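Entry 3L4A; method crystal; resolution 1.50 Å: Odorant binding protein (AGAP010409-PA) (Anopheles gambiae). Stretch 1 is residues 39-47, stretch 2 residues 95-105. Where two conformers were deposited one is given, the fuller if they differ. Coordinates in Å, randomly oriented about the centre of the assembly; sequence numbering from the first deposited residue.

Stretch 1, residues 39-47: HCFVRCIGL
Stretch 2, residues 95-105: DLCERAYSAFQ

Two α-helices of one chain cross steeply, pinned by a disulfide and packed through aliphatic and aromatic side chains, including the aliphatic part of R43, with no hydrogen bond between them. Residues 39-47 lie within a longer helix; D95 N-caps the second, its OD2 accepting from E98 N (2.9 Å) and, weakly, from C97 N (2.9 Å). Backbone i+4 to i hydrogen bonds run through both stretches. The axes approach to 7.5 Å, with 73° between their N-to-C directions. Register is set by C40 CA to C97 CA, 4.5 Å, and R43 CA to A100 CA, 5.2 Å. The disulfide joins C40 SG to C97 SG at 2.0 Å (chi3 96°, both chi1 m). One turn on, the A100 methyl points toward the first helix, its CB 3.5 Å from R43 CB. The R43 chain extends (chi1-chi3 all t) along the start of the second helix, CD 3.5 Å from L96 O. H39 (m) sets CD2 over one face of the Y101 ring (t), 3.3 Å from CG; the ring planes meet obliquely at 41°. V42 (t), pointing toward the partner, places CG2 4.0 Å from Y101 CD2, at that ring's edge, and CG1 3.7 Å from F104 CD2. F104 (m) reaches G46, CZ to CA 4.0 Å; a CB on G46 would clash with F104 CE2.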

# COMPACT_ATOMS: atom_id res chain seq x y z
N HIS A 39 8.08 -6.51 -0.68
CA HIS A 39 8.21 -5.12 -0.27
C HIS A 39 8.22 -4.22 -1.49
O HIS A 39 7.49 -3.23 -1.57
CB HIS A 39 9.49 -4.86 0.52
CG HIS A 39 9.54 -5.56 1.84
ND1 HIS A 39 10.71 -5.65 2.58
CD2 HIS A 39 8.60 -6.22 2.55
CE1 HIS A 39 10.47 -6.32 3.69
NE2 HIS A 39 9.20 -6.68 3.70
N CYS A 40 9.07 -4.55 -2.46
CA CYS A 40 9.17 -3.75 -3.66
C CYS A 40 7.93 -3.84 -4.53
O CYS A 40 7.54 -2.86 -5.17
CB CYS A 40 10.43 -4.12 -4.46
SG CYS A 40 11.97 -3.62 -3.66
N PHE A 41 7.28 -5.00 -4.54
CA PHE A 41 6.04 -5.17 -5.28
C PHE A 41 4.95 -4.24 -4.73
O PHE A 41 4.25 -3.57 -5.49
CB PHE A 41 5.58 -6.63 -5.24
CG PHE A 41 4.34 -6.88 -6.06
CD1 PHE A 41 4.42 -7.02 -7.43
CD2 PHE A 41 3.10 -6.96 -5.45
CE1 PHE A 41 3.29 -7.26 -8.19
CE2 PHE A 41 1.96 -7.19 -6.20
CZ PHE A 41 2.06 -7.33 -7.58
N VAL A 42 4.81 -4.21 -3.41
CA VAL A 42 3.82 -3.35 -2.77
C VAL A 42 4.12 -1.88 -3.05
O VAL A 42 3.22 -1.10 -3.36
CB VAL A 42 3.77 -3.64 -1.26
CG1 VAL A 42 3.05 -2.51 -0.53
CG2 VAL A 42 3.10 -4.99 -1.04
N ARG A 43 5.39 -1.50 -2.98
CA ARG A 43 5.77 -0.14 -3.37
C ARG A 43 5.32 0.16 -4.80
O ARG A 43 4.73 1.20 -5.07
CB ARG A 43 7.28 0.06 -3.25
CG ARG A 43 7.75 1.40 -3.81
CD ARG A 43 9.21 1.62 -3.50
NE ARG A 43 9.71 2.86 -4.10
CZ ARG A 43 10.23 2.93 -5.32
NH1 ARG A 43 10.33 1.84 -6.07
NH2 ARG A 43 10.66 4.09 -5.79
N CYS A 44 5.60 -0.76 -5.72
CA CYS A 44 5.26 -0.56 -7.13
C CYS A 44 3.76 -0.36 -7.32
O CYS A 44 3.33 0.55 -8.03
CB CYS A 44 5.75 -1.75 -7.95
SG CYS A 44 5.44 -1.60 -9.72
N ILE A 45 2.95 -1.22 -6.70
CA ILE A 45 1.50 -1.12 -6.84
C ILE A 45 1.01 0.22 -6.27
O ILE A 45 0.16 0.90 -6.86
CB ILE A 45 0.78 -2.27 -6.12
CG1 ILE A 45 1.13 -3.62 -6.75
CG2 ILE A 45 -0.73 -2.03 -6.11
CD1 ILE A 45 0.83 -3.72 -8.21
N GLY A 46 1.55 0.61 -5.12
CA GLY A 46 1.17 1.86 -4.50
C GLY A 46 1.51 3.05 -5.38
O GLY A 46 0.71 3.97 -5.52
N LEU A 47 2.70 3.03 -5.97
CA LEU A 47 3.09 4.11 -6.87
C LEU A 47 2.21 4.16 -8.12
O LEU A 47 1.76 5.24 -8.51
CB LEU A 47 4.56 3.96 -7.28
CG LEU A 47 5.59 4.16 -6.17
CD1 LEU A 47 6.98 3.82 -6.68
CD2 LEU A 47 5.53 5.60 -5.64
N ASP A 95 15.63 1.92 3.07
CA ASP A 95 15.18 1.11 1.95
C ASP A 95 13.78 1.54 1.52
O ASP A 95 12.83 1.42 2.30
CB ASP A 95 15.19 -0.37 2.34
CG ASP A 95 14.94 -1.28 1.16
OD1 ASP A 95 15.85 -2.04 0.80
OD2 ASP A 95 13.83 -1.24 0.60
N LEU A 96 13.65 2.05 0.30
CA LEU A 96 12.38 2.58 -0.20
C LEU A 96 11.27 1.53 -0.27
O LEU A 96 10.09 1.84 -0.07
CB LEU A 96 12.55 3.19 -1.59
CG LEU A 96 13.36 4.48 -1.70
CD1 LEU A 96 13.21 5.06 -3.10
CD2 LEU A 96 12.92 5.48 -0.65
N CYS A 97 11.63 0.29 -0.57
CA CYS A 97 10.64 -0.76 -0.61
C CYS A 97 10.18 -1.11 0.79
O CYS A 97 8.98 -1.27 1.04
CB CYS A 97 11.20 -2.00 -1.29
SG CYS A 97 11.67 -1.72 -2.99
N GLU A 98 11.13 -1.25 1.71
CA GLU A 98 10.77 -1.54 3.10
C GLU A 98 9.88 -0.42 3.67
O GLU A 98 8.92 -0.69 4.40
CB GLU A 98 12.02 -1.72 3.95
CG GLU A 98 11.73 -2.12 5.39
CD GLU A 98 12.99 -2.16 6.24
OE1 GLU A 98 12.87 -2.05 7.48
OE2 GLU A 98 14.08 -2.30 5.66
N ARG A 99 10.20 0.82 3.31
CA ARG A 99 9.42 1.96 3.76
C ARG A 99 7.97 1.88 3.29
O ARG A 99 7.04 2.08 4.09
CB ARG A 99 10.06 3.27 3.29
CG ARG A 99 9.42 4.52 3.87
CD ARG A 99 9.88 5.76 3.14
NE ARG A 99 11.31 5.97 3.32
CZ ARG A 99 12.02 6.86 2.64
NH1 ARG A 99 11.43 7.63 1.73
NH2 ARG A 99 13.32 6.99 2.87
N ALA A 100 7.76 1.60 2.01
CA ALA A 100 6.41 1.50 1.47
C ALA A 100 5.66 0.36 2.12
O ALA A 100 4.48 0.49 2.45
CB ALA A 100 6.44 1.32 -0.06
N TYR A 101 6.32 -0.78 2.29
CA TYR A 101 5.66 -1.93 2.89
C TYR A 101 5.24 -1.63 4.33
O TYR A 101 4.10 -1.92 4.73
CB TYR A 101 6.59 -3.14 2.84
CG TYR A 101 5.93 -4.43 3.29
CD1 TYR A 101 6.09 -4.89 4.59
CD2 TYR A 101 5.17 -5.20 2.41
CE1 TYR A 101 5.49 -6.07 5.01
CE2 TYR A 101 4.57 -6.38 2.82
CZ TYR A 101 4.74 -6.80 4.12
OH TYR A 101 4.15 -7.97 4.55
N SER A 102 6.15 -1.03 5.10
CA SER A 102 5.84 -0.62 6.46
C SER A 102 4.66 0.34 6.49
O SER A 102 3.75 0.20 7.32
CB SER A 102 7.05 0.02 7.14
OG SER A 102 6.75 0.34 8.49
N ALA A 103 4.66 1.31 5.59
CA ALA A 103 3.56 2.27 5.52
C ALA A 103 2.24 1.56 5.32
O ALA A 103 1.27 1.81 6.04
CB ALA A 103 3.81 3.27 4.40
N PHE A 104 2.19 0.66 4.34
CA PHE A 104 0.94 -0.01 4.03
C PHE A 104 0.45 -0.96 5.13
O PHE A 104 -0.74 -1.26 5.21
CB PHE A 104 1.00 -0.70 2.67
CG PHE A 104 0.71 0.23 1.52
CD1 PHE A 104 -0.59 0.64 1.26
CD2 PHE A 104 1.74 0.70 0.71
CE1 PHE A 104 -0.86 1.50 0.21
CE2 PHE A 104 1.47 1.55 -0.35
CZ PHE A 104 0.16 1.95 -0.60
N GLN A 105 1.35 -1.41 6.00
CA GLN A 105 0.92 -2.21 7.14
C GLN A 105 -0.12 -1.47 8.00
O GLN A 105 -0.97 -2.10 8.63
CB GLN A 105 2.10 -2.66 7.99
CG GLN A 105 2.96 -3.73 7.32
CD GLN A 105 4.12 -4.16 8.18
OE1 GLN A 105 4.45 -5.34 8.27
NE2 GLN A 105 4.74 -3.19 8.85